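Local coordinates for protein beta-galactosidase (PDB 3OG2) that probably hydrolyses terminal non-reducing beta-D-galactose residues from beta-D-galactosides, as a glycoside hydrolase of family 35, at residues S688-T691 against Y692-L695; Y146-A149 against T150-Y153; G366-L369 against K370-G374. All blocks are in the same frame, centred on the assembly; numbering follows the deposited sequence.

Contact 1: residues S688-T691 against Y692-L695. With NAG (2-acetamido-2-deoxy-beta-D-glucopyranose), chain E.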
ATOM      1  N   SER A 688       5.999  14.841  34.204  1.00 13.15           N
ATOM      2  CA  SER A 688       6.028  14.145  32.923  1.00 12.49           C
ATOM      3  C   SER A 688       7.370  14.353  32.219  1.00 12.87           C
ATOM      4  O   SER A 688       7.945  15.401  32.374  1.00 14.95           O
ATOM      5  CB  SER A 688       4.899  14.614  32.008  1.00 11.40           C
ATOM      6  OG  SER A 688       4.938  13.937  30.737  1.00 10.96           O
ATOM      7  N   ASN A 689       7.823  13.362  31.460  1.00 12.06           N
ATOM      8  CA  ASN A 689       8.997  13.533  30.611  1.00 13.35           C
ATOM      9  C   ASN A 689       8.609  14.072  29.243  1.00 14.03           C
ATOM     10  O   ASN A 689       9.514  14.214  28.404  1.00 16.59           O
ATOM     11  CB  ASN A 689       9.669  12.174  30.392  1.00 15.93           C
ATOM     12  CG  ASN A 689      10.464  11.692  31.553  1.00 18.12           C
ATOM     13  OD1 ASN A 689      10.672  12.448  32.513  1.00 23.32           O
ATOM     14  ND2 ASN A 689      10.987  10.470  31.560  1.00 21.46           N
ATOM     15  N   ASN A 690       7.322  14.286  29.027  1.00 12.41           N
ATOM     16  CA  ASN A 690       6.829  14.814  27.759  1.00 12.62           C
ATOM     17  C   ASN A 690       7.236  16.281  27.619  1.00 13.57           C
ATOM     18  O   ASN A 690       6.670  17.187  28.200  1.00 17.92           O
ATOM     19  CB  ASN A 690       5.333  14.643  27.604  1.00 11.36           C
ATOM     20  CG  ASN A 690       4.915  14.916  26.158  1.00 11.56           C
ATOM     21  OD1 ASN A 690       5.428  15.755  25.460  1.00 14.24           O
ATOM     22  ND2 ASN A 690       3.968  14.120  25.654  1.00 10.12           N
ATOM     23  N   THR A 691       8.282  16.504  26.822  1.00 14.48           N
ATOM     24  CA  THR A 691       8.822  17.838  26.686  1.00 14.47           C
ATOM     25  C   THR A 691       8.067  18.604  25.627  1.00 15.21           C
ATOM     26  O   THR A 691       8.241  19.830  25.491  1.00 20.34           O
ATOM     27  CB  THR A 691      10.321  17.728  26.319  1.00 16.21           C
ATOM     28  OG1 THR A 691      10.512  16.732  25.278  1.00 17.13           O
ATOM     29  CG2 THR A 691      11.148  17.298  27.531  1.00 18.64           C
ATOM     30  N   TYR A 692       7.206  17.972  24.840  1.00 14.64           N
ATOM     31  CA  TYR A 692       6.449  18.648  23.792  1.00 13.65           C
ATOM     32  C   TYR A 692       5.174  19.280  24.337  1.00 14.92           C
ATOM     33  O   TYR A 692       4.723  20.284  23.800  1.00 17.22           O
ATOM     34  CB  TYR A 692       6.042  17.617  22.766  1.00 13.71           C
ATOM     35  CG  TYR A 692       5.308  18.088  21.553  1.00 13.25           C
ATOM     36  CD1 TYR A 692       5.936  18.819  20.563  1.00 16.92           C
ATOM     37  CD2 TYR A 692       3.973  17.812  21.371  1.00 17.80           C
ATOM     38  CE1 TYR A 692       5.265  19.256  19.444  1.00 21.16           C
ATOM     39  CE2 TYR A 692       3.273  18.221  20.265  1.00 21.74           C
ATOM     40  CZ  TYR A 692       3.929  18.946  19.303  1.00 23.28           C
ATOM     41  OH  TYR A 692       3.237  19.367  18.180  1.00 31.40           O
ATOM     42  N   ALA A 693       4.582  18.710  25.369  1.00 15.37           N
ATOM     43  CA  ALA A 693       3.346  19.195  25.955  1.00 14.74           C
ATOM     44  C   ALA A 693       3.521  19.264  27.471  1.00 13.05           C
ATOM     45  O   ALA A 693       3.037  18.393  28.186  1.00 15.63           O
ATOM     46  CB  ALA A 693       2.157  18.291  25.583  1.00 17.39           C
ATOM     47  N   PRO A 694       4.198  20.273  27.972  1.00 12.89           N
ATOM     48  CA  PRO A 694       4.417  20.410  29.425  1.00 15.55           C
ATOM     49  C   PRO A 694       3.091  20.362  30.159  1.00 15.02           C
ATOM     50  O   PRO A 694       2.039  20.837  29.716  1.00 15.93           O
ATOM     51  CB  PRO A 694       5.051  21.798  29.545  1.00 18.97           C
ATOM     52  CG  PRO A 694       5.626  22.109  28.212  1.00 23.87           C
ATOM     53  CD  PRO A 694       4.841  21.365  27.184  1.00 19.83           C
ATOM     54  N   LEU A 695       3.106  19.773  31.363  1.00 14.87           N
ATOM     55  CA  LEU A 695       1.837  19.574  32.057  1.00 12.56           C
ATOM     56  C   LEU A 695       1.183  20.895  32.440  1.00 13.14           C
ATOM     57  O   LEU A 695       1.854  21.788  32.964  1.00 17.99           O
ATOM     58  CB  LEU A 695       2.070  18.780  33.353  1.00 13.43           C
ATOM     59  CG  LEU A 695       2.414  17.306  33.139  1.00 13.43           C
ATOM     60  CD1 LEU A 695       2.549  16.626  34.510  1.00 14.75           C
ATOM     61  CD2 LEU A 695       1.367  16.627  32.262  1.00 15.89           C
TER
HETATM   62  C1  NAG E1044      11.823   9.709  32.537  1.00 25.52           C
HETATM   63  C2  NAG E1044      11.545   8.202  32.689  1.00 32.95           C
HETATM   64  C3  NAG E1044      12.540   7.478  33.579  1.00 35.17           C
HETATM   65  C4  NAG E1044      14.003   7.803  33.222  1.00 35.27           C
HETATM   66  C5  NAG E1044      14.117   9.327  33.047  1.00 30.94           C
HETATM   67  C6  NAG E1044      15.558   9.710  32.693  1.00 32.81           C
HETATM   68  C7  NAG E1044       9.396   7.033  32.433  1.00 49.21           C
HETATM   69  C8  NAG E1044       8.221   6.563  33.273  1.00 40.17           C
HETATM   70  N2  NAG E1044      10.204   7.878  33.080  1.00 43.14           N
HETATM   71  O3  NAG E1044      12.358   6.068  33.558  1.00 55.30           O
HETATM   72  O4  NAG E1044      14.841   7.350  34.292  1.00 50.19           O
HETATM   73  O5  NAG E1044      13.174   9.777  32.045  1.00 23.96           O
HETATM   74  O6  NAG E1044      15.874  11.061  32.941  1.00 36.62           O
HETATM   75  O7  NAG E1044       9.682   6.354  31.433  1.00 33.16           O
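Asn690 turns its amide oxygen back onto the chain that follows, and the main-chain groups of Tyr692 and Ala693 gather round it. Tyr692 N lies in the carbonyl plane of the side chain, 2.9 Å from Asn690 OD1. The Tyr692 bond makes an Asx turn; Ala693 N, one residue further, gives Asn690 OD1 a second bond of 3.1 Å, from above that plane, at an N-H...O angle of 144°. With CG anti to the backbone N (chi1 -167°), the amide of Asn690 swings alongside its own carbonyl and over the turn. Its ND2 donates to Lys799 O, so both ends of this buried amide are held and its rotation is fixed. Just before it, Ser688 builds an ST turn: Asn690 N donates to Ser688 OG over 3.0 Å, and the hydroxyl is also hydrogen-bonded to Asp705 OD2.

Apolar contact is slighter. The branch point of Leu695 rests on Ser688, with Leu695 CG 3.8 Å from Ser688 CB, so the first and last residues of 688-695 touch.

The covalent link leaves from the other side. Asn689 ND2 is bonded to C1 of the N-acetylglucosamine at 1.5 Å, while Thr691, whose OG1 bonds to Lys136 O, completes the Asn-X-Thr glycosylation signal. Asn689 ND2 still donates to Arg134 O, and the sugar is hydrogen-bonded to Arg134 NE and Lys136 NZ. The chemistry implies a surface loop whose small polar side chains bind both its own backbone and neighbouring segments, with the glycosylated amide directed away from the turn and steadied by a neighbouring loop.

Contact 2: residues Y146-A149 against T150-Y153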
ATOM      1  N   TYR A 146      17.057   9.376  22.716  1.00 10.63           N
ATOM      2  CA  TYR A 146      16.390   8.928  21.492  1.00  9.87           C
ATOM      3  C   TYR A 146      17.237   7.850  20.828  1.00  9.63           C
ATOM      4  O   TYR A 146      16.756   6.749  20.495  1.00  9.06           O
ATOM      5  CB  TYR A 146      16.107  10.101  20.504  1.00 10.83           C
ATOM      6  CG  TYR A 146      15.667   9.477  19.167  1.00  9.81           C
ATOM      7  CD1 TYR A 146      14.401   8.876  19.078  1.00  9.54           C
ATOM      8  CD2 TYR A 146      16.516   9.443  18.060  1.00  9.47           C
ATOM      9  CE1 TYR A 146      13.988   8.300  17.884  1.00  9.22           C
ATOM     10  CE2 TYR A 146      16.122   8.851  16.892  1.00  8.59           C
ATOM     11  CZ  TYR A 146      14.853   8.276  16.808  1.00  9.32           C
ATOM     12  OH  TYR A 146      14.489   7.671  15.625  1.00  8.96           O
ATOM     13  N   LEU A 147      18.525   8.135  20.571  1.00  9.60           N
ATOM     14  CA  LEU A 147      19.360   7.178  19.827  1.00  9.91           C
ATOM     15  C   LEU A 147      19.357   5.823  20.508  1.00  9.86           C
ATOM     16  O   LEU A 147      19.149   4.766  19.905  1.00 10.23           O
ATOM     17  CB  LEU A 147      20.841   7.623  19.756  1.00 11.51           C
ATOM     18  CG  LEU A 147      21.086   8.821  18.827  1.00 11.89           C
ATOM     19  CD1 LEU A 147      22.578   9.052  18.761  1.00 13.83           C
ATOM     20  CD2 LEU A 147      20.520   8.598  17.422  1.00 11.58           C
ATOM     21  N   HIS A 148      19.584   5.861  21.839  1.00  8.88           N
ATOM     22  CA  HIS A 148      19.721   4.578  22.506  1.00  9.79           C
ATOM     23  C   HIS A 148      18.359   3.908  22.646  1.00  9.77           C
ATOM     24  O   HIS A 148      18.292   2.670  22.683  1.00 11.27           O
ATOM     25  CB  HIS A 148      20.479   4.795  23.817  1.00 13.21           C
ATOM     26  CG  HIS A 148      21.878   5.281  23.562  1.00 15.56           C
ATOM     27  ND1 HIS A 148      22.703   4.878  22.537  1.00 19.51           N
ATOM     28  CD2 HIS A 148      22.562   6.175  24.314  1.00 20.14           C
ATOM     29  CE1 HIS A 148      23.867   5.522  22.642  1.00 21.17           C
ATOM     30  NE2 HIS A 148      23.777   6.289  23.691  1.00 24.80           N
ATOM     31  N   ALA A 149      17.243   4.654  22.617  1.00  9.65           N
ATOM     32  CA  ALA A 149      15.908   4.038  22.575  1.00  8.84           C
ATOM     33  C   ALA A 149      15.697   3.229  21.292  1.00  7.85           C
ATOM     34  O   ALA A 149      14.882   2.309  21.318  1.00  9.52           O
ATOM     35  CB  ALA A 149      14.816   5.091  22.695  1.00 10.77           C
ATOM     36  N   THR A 150      16.421   3.549  20.208  1.00  7.32           N
ATOM     37  CA  THR A 150      16.247   2.833  18.924  1.00  7.10           C
ATOM     38  C   THR A 150      17.149   1.610  18.789  1.00  7.52           C
ATOM     39  O   THR A 150      16.981   0.802  17.858  1.00  8.34           O
ATOM     40  CB  THR A 150      16.530   3.739  17.715  1.00  7.22           C
ATOM     41  OG1 THR A 150      17.933   4.034  17.625  1.00  8.08           O
ATOM     42  CG2 THR A 150      15.727   5.023  17.718  1.00  8.69           C
ATOM     43  N   ASP A 151      18.143   1.491  19.676  1.00  8.56           N
ATOM     44  CA  ASP A 151      19.204   0.512  19.428  1.00  8.17           C
ATOM     45  C   ASP A 151      18.693  -0.915  19.426  1.00  8.06           C
ATOM     46  O   ASP A 151      19.104  -1.725  18.569  1.00  8.76           O
ATOM     47  CB  ASP A 151      20.293   0.576  20.514  1.00  8.86           C
ATOM     48  CG  ASP A 151      21.221   1.774  20.344  1.00 10.22           C
ATOM     49  OD1 ASP A 151      21.402   2.282  19.216  1.00 11.98           O
ATOM     50  OD2 ASP A 151      21.843   2.154  21.366  1.00 12.59           O
ATOM     51  N   ASN A 152      17.864  -1.305  20.369  1.00  8.74           N
ATOM     52  CA  ASN A 152      17.414  -2.689  20.450  1.00  8.12           C
ATOM     53  C   ASN A 152      16.601  -3.031  19.207  1.00  7.53           C
ATOM     54  O   ASN A 152      16.792  -4.122  18.632  1.00  9.05           O
ATOM     55  CB  ASN A 152      16.568  -2.855  21.731  1.00  9.50           C
ATOM     56  CG  ASN A 152      16.213  -4.316  21.964  1.00 10.26           C
ATOM     57  OD1 ASN A 152      17.042  -5.220  21.879  1.00 11.43           O
ATOM     58  ND2 ASN A 152      14.946  -4.572  22.301  1.00 11.06           N
ATOM     59  N   TYR A 153      15.713  -2.164  18.776  1.00  7.52           N
ATOM     60  CA  TYR A 153      14.905  -2.448  17.593  1.00  7.98           C
ATOM     61  C   TYR A 153      15.801  -2.577  16.394  1.00  6.76           C
ATOM     62  O   TYR A 153      15.667  -3.544  15.617  1.00  8.24           O
ATOM     63  CB  TYR A 153      13.892  -1.273  17.392  1.00  8.53           C
ATOM     64  CG  TYR A 153      13.264  -1.344  16.027  1.00  7.94           C
ATOM     65  CD1 TYR A 153      12.329  -2.360  15.699  1.00  8.20           C
ATOM     66  CD2 TYR A 153      13.579  -0.408  15.045  1.00  7.47           C
ATOM     67  CE1 TYR A 153      11.765  -2.389  14.393  1.00  7.00           C
ATOM     68  CE2 TYR A 153      13.041  -0.446  13.791  1.00  7.21           C
ATOM     69  CZ  TYR A 153      12.131  -1.436  13.467  1.00  7.53           C
ATOM     70  OH  TYR A 153      11.579  -1.470  12.214  1.00  9.14           O
TER
HETATM   71  O   HOH W   1      17.206   0.162  22.813  1.00 11.09           O
HETATM   72  O   HOH W   2      14.773  -0.258  20.490  1.00  9.85           O
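An early turn of helix 144-163, one of the helices of the catalytic TIM barrel, joins Tyr146, Leu147 and His148 to Thr150 and Asp151. Thr150 works with both its branches. Its hydroxyl sits between the backbone N and the carbonyl carbon (chi1 70°), from where Thr150 OG1 bends back to Leu147 O at 2.7 Å. Thr150 N reaches the same Leu147 O at 3.0 Å, from well above the carbonyl plane, so one oxygen takes two bonds from one residue. The methyl Thr150 CG2 lies over one face of the Tyr146 ring, toward its rim, in a CH-pi contact 3.9 Å from the centroid.

Alongside, His148 and Asp151 point the same way. His148 ND1 donates to the syn side of Asp151 OD2 over 3.1 Å, the ring and carboxylate turned 51° apart. Asp151 OD1 bonds to Tyr198 and Gln202.

In the backbone, Asp151 N bonds directly to His148 O three residues back. The next two N-H groups meet water instead: one water links His148 O to Asn152 N, 2.9 Å from the latter, and another ties Ala149 O to Tyr153 N.

Helix 193-205 flanks this turn, offering Tyr195 to Tyr146 and Leu147, and Gln202 to Thr150. Farther along, Tyr153 stacks on Trp79 of helix 79-82 and bonds through OH to Pro115 O on barrel strand 110-116.

Contact 3: residues G366-L369 against K370-G374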
ATOM      1  N   GLY A 366       5.676  -2.135 -17.083  1.00  7.27           N
ATOM      2  CA  GLY A 366       6.675  -3.042 -16.519  1.00  7.22           C
ATOM      3  C   GLY A 366       7.192  -4.052 -17.534  1.00  7.11           C
ATOM      4  O   GLY A 366       8.399  -4.362 -17.602  1.00  7.78           O
ATOM      5  N   GLN A 367       6.265  -4.578 -18.356  1.00  6.82           N
ATOM      6  CA  GLN A 367       6.692  -5.563 -19.345  1.00  7.56           C
ATOM      7  C   GLN A 367       7.570  -4.942 -20.420  1.00  6.94           C
ATOM      8  O   GLN A 367       8.513  -5.589 -20.879  1.00  8.20           O
ATOM      9  CB  GLN A 367       5.454  -6.236 -19.944  1.00  9.61           C
ATOM     10  CG  GLN A 367       4.703  -7.065 -18.887  1.00  9.43           C
ATOM     11  CD  GLN A 367       5.525  -8.199 -18.362  1.00 10.06           C
ATOM     12  OE1 GLN A 367       6.496  -8.725 -18.829  1.00 11.01           O
ATOM     13  NE2 GLN A 367       5.059  -8.649 -17.169  1.00 11.63           N
ATOM     14  N   PHE A 368       7.320  -3.689 -20.792  1.00  7.33           N
ATOM     15  CA  PHE A 368       8.167  -2.990 -21.743  1.00  7.60           C
ATOM     16  C   PHE A 368       9.586  -2.818 -21.194  1.00  7.77           C
ATOM     17  O   PHE A 368      10.587  -3.136 -21.883  1.00  8.56           O
ATOM     18  CB  PHE A 368       7.534  -1.619 -22.051  1.00  9.43           C
ATOM     19  CG  PHE A 368       8.516  -0.690 -22.760  1.00 11.38           C
ATOM     20  CD1 PHE A 368       9.030  -0.997 -24.009  1.00 14.51           C
ATOM     21  CD2 PHE A 368       8.913   0.472 -22.130  1.00 16.05           C
ATOM     22  CE1 PHE A 368       9.981  -0.186 -24.647  1.00 18.02           C
ATOM     23  CE2 PHE A 368       9.813   1.291 -22.777  1.00 21.63           C
ATOM     24  CZ  PHE A 368      10.318   0.988 -24.026  1.00 19.84           C
ATOM     25  N   LEU A 369       9.689  -2.306 -19.955  1.00  7.76           N
ATOM     26  CA  LEU A 369      11.047  -1.963 -19.481  1.00  7.52           C
ATOM     27  C   LEU A 369      11.897  -3.223 -19.333  1.00  7.54           C
ATOM     28  O   LEU A 369      13.104  -3.167 -19.626  1.00  8.93           O
ATOM     29  CB  LEU A 369      10.996  -1.194 -18.169  1.00  9.71           C
ATOM     30  CG  LEU A 369      10.576   0.295 -18.321  1.00 10.57           C
ATOM     31  CD1 LEU A 369      10.421   0.934 -16.980  1.00 15.60           C
ATOM     32  CD2 LEU A 369      11.641   1.055 -19.153  1.00 18.58           C
ATOM     33  N   LYS A 370      11.302  -4.355 -18.935  1.00  7.71           N
ATOM     34  CA  LYS A 370      12.160  -5.511 -18.656  1.00  7.61           C
ATOM     35  C   LYS A 370      12.705  -6.175 -19.914  1.00  7.66           C
ATOM     36  O   LYS A 370      13.581  -7.029 -19.805  1.00  8.46           O
ATOM     37  CB  LYS A 370      11.450  -6.468 -17.730  1.00  7.95           C
ATOM     38  CG  LYS A 370      10.273  -7.195 -18.377  1.00  8.01           C
ATOM     39  CD  LYS A 370       9.571  -8.090 -17.314  1.00  9.42           C
ATOM     40  CE  LYS A 370      10.495  -9.167 -16.833  1.00  9.15           C
ATOM     41  NZ  LYS A 370       9.817 -10.218 -15.992  1.00  9.74           N
ATOM     42  N   VAL A 371      12.234  -5.778 -21.110  1.00  7.52           N
ATOM     43  CA  VAL A 371      12.825  -6.330 -22.343  1.00  7.48           C
ATOM     44  C   VAL A 371      13.604  -5.253 -23.084  1.00  6.98           C
ATOM     45  O   VAL A 371      13.970  -5.474 -24.256  1.00  8.65           O
ATOM     46  CB  VAL A 371      11.744  -7.010 -23.229  1.00  7.95           C
ATOM     47  CG1 VAL A 371      11.123  -8.193 -22.496  1.00  9.22           C
ATOM     48  CG2 VAL A 371      10.659  -6.018 -23.692  1.00  9.05           C
ATOM     49  N   SER A 372      13.942  -4.146 -22.423  1.00  8.46           N
ATOM     50  CA  SER A 372      14.517  -2.985 -23.105  1.00  8.58           C
ATOM     51  C   SER A 372      15.789  -2.505 -22.453  1.00  8.13           C
ATOM     52  O   SER A 372      15.878  -1.381 -21.965  1.00  8.79           O
ATOM     53  CB  SER A 372      13.462  -1.847 -23.137  1.00  9.32           C
ATOM     54  OG  SER A 372      12.289  -2.275 -23.814  1.00  8.16           O
ATOM     55  N   PRO A 373      16.811  -3.365 -22.432  1.00  9.80           N
ATOM     56  CA  PRO A 373      18.062  -2.962 -21.735  1.00 10.74           C
ATOM     57  C   PRO A 373      18.708  -1.748 -22.365  1.00  9.24           C
ATOM     58  O   PRO A 373      19.455  -1.053 -21.657  1.00 10.83           O
ATOM     59  CB  PRO A 373      18.972  -4.162 -21.921  1.00 15.83           C
ATOM     60  CG  PRO A 373      18.360  -4.973 -23.005  1.00 14.72           C
ATOM     61  CD  PRO A 373      16.889  -4.713 -22.995  1.00 12.52           C
ATOM     62  N   GLY A 374      18.439  -1.396 -23.606  1.00  9.32           N
ATOM     63  CA  GLY A 374      19.032  -0.237 -24.200  1.00  9.56           C
ATOM     64  C   GLY A 374      18.529   1.014 -23.541  1.00  9.21           C
ATOM     65  O   GLY A 374      19.187   2.070 -23.614  1.00 11.04           O
TER
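Ser372 curls back on Phe368 and meets it twice, at the main chain and at the ring. Ser372 OG donates to Phe368 O over 2.7 Å, while Val371 N reaches that oxygen at 3.2 Å from the opposite face of the carbonyl plane. The carbonyl is thus gripped between a hydroxyl and an amide. The same hydroxyl lies close to the Phe368 ring, with Ser372 OG 3.2 Å from Phe368 CE1, and Ser372 CB sits over one of the ring's faces. The hydroxyl is brought there by the first torsion of Ser372, which sets OG beside its backbone N (chi1 -59°).

Next to this pair the backbone changes its spacing. Lys370 N keeps the helical bond to Gly366 O, four residues back, at 3.2 Å. Ser372 N instead binds Leu369 O, three back, at 3.1 Å, as Val371 N does with Phe368, so the coil tightens as it is left.

On another flank Gln367 and Lys370 run side by side. The lysine starts between its backbone N and carbonyl carbon (chi1 70°), which brings CG close to the carbonyl oxygens of Gly366 and Gln367, and Lys370 CD rests 3.5 Å from Gln367 OE1. Gln367 NE2 donates to Ala67 O, fixing the amide.

Farther out, Tyr457 OH bonds to Ser372 OG, and Trp474 NE1 to Val371 O. Strand 470-476 packs on Gln367, Phe368 and Val371 through Phe472, Ile471 and Thr473, while Asn578 bonds to the backbone of Lys370. The bonds from N-H to the carbonyl three residues back are of the 3-10 kind, and here they end helix 357-370 where the chain passes from the TIM barrel toward the beta domains.

Overall arrangement
The three contacts show short-range side-chain bonding adapted to different surroundings. The touching residues of contact 3 are all buried, where helix 357-370 meets the beta domains; contact 2 is partly buried on the outside of the barrel; contact 1 is a surface loop of a later all-beta domain. Contacts 2 and 3 both send a hydroxyl back to a helical carbonyl, whereas in contact 1 side-chain oxygens receive backbone N-H groups. In contact 2 water bridges helical backbone groups, and in contact 1 a sugar is attached. Those two lie with centres about 20 Å apart, and the loop of Arg134 and Lys136, which precedes helix 144-163, reaches contact 1. Contact 3 lies across the molecule from contact 1.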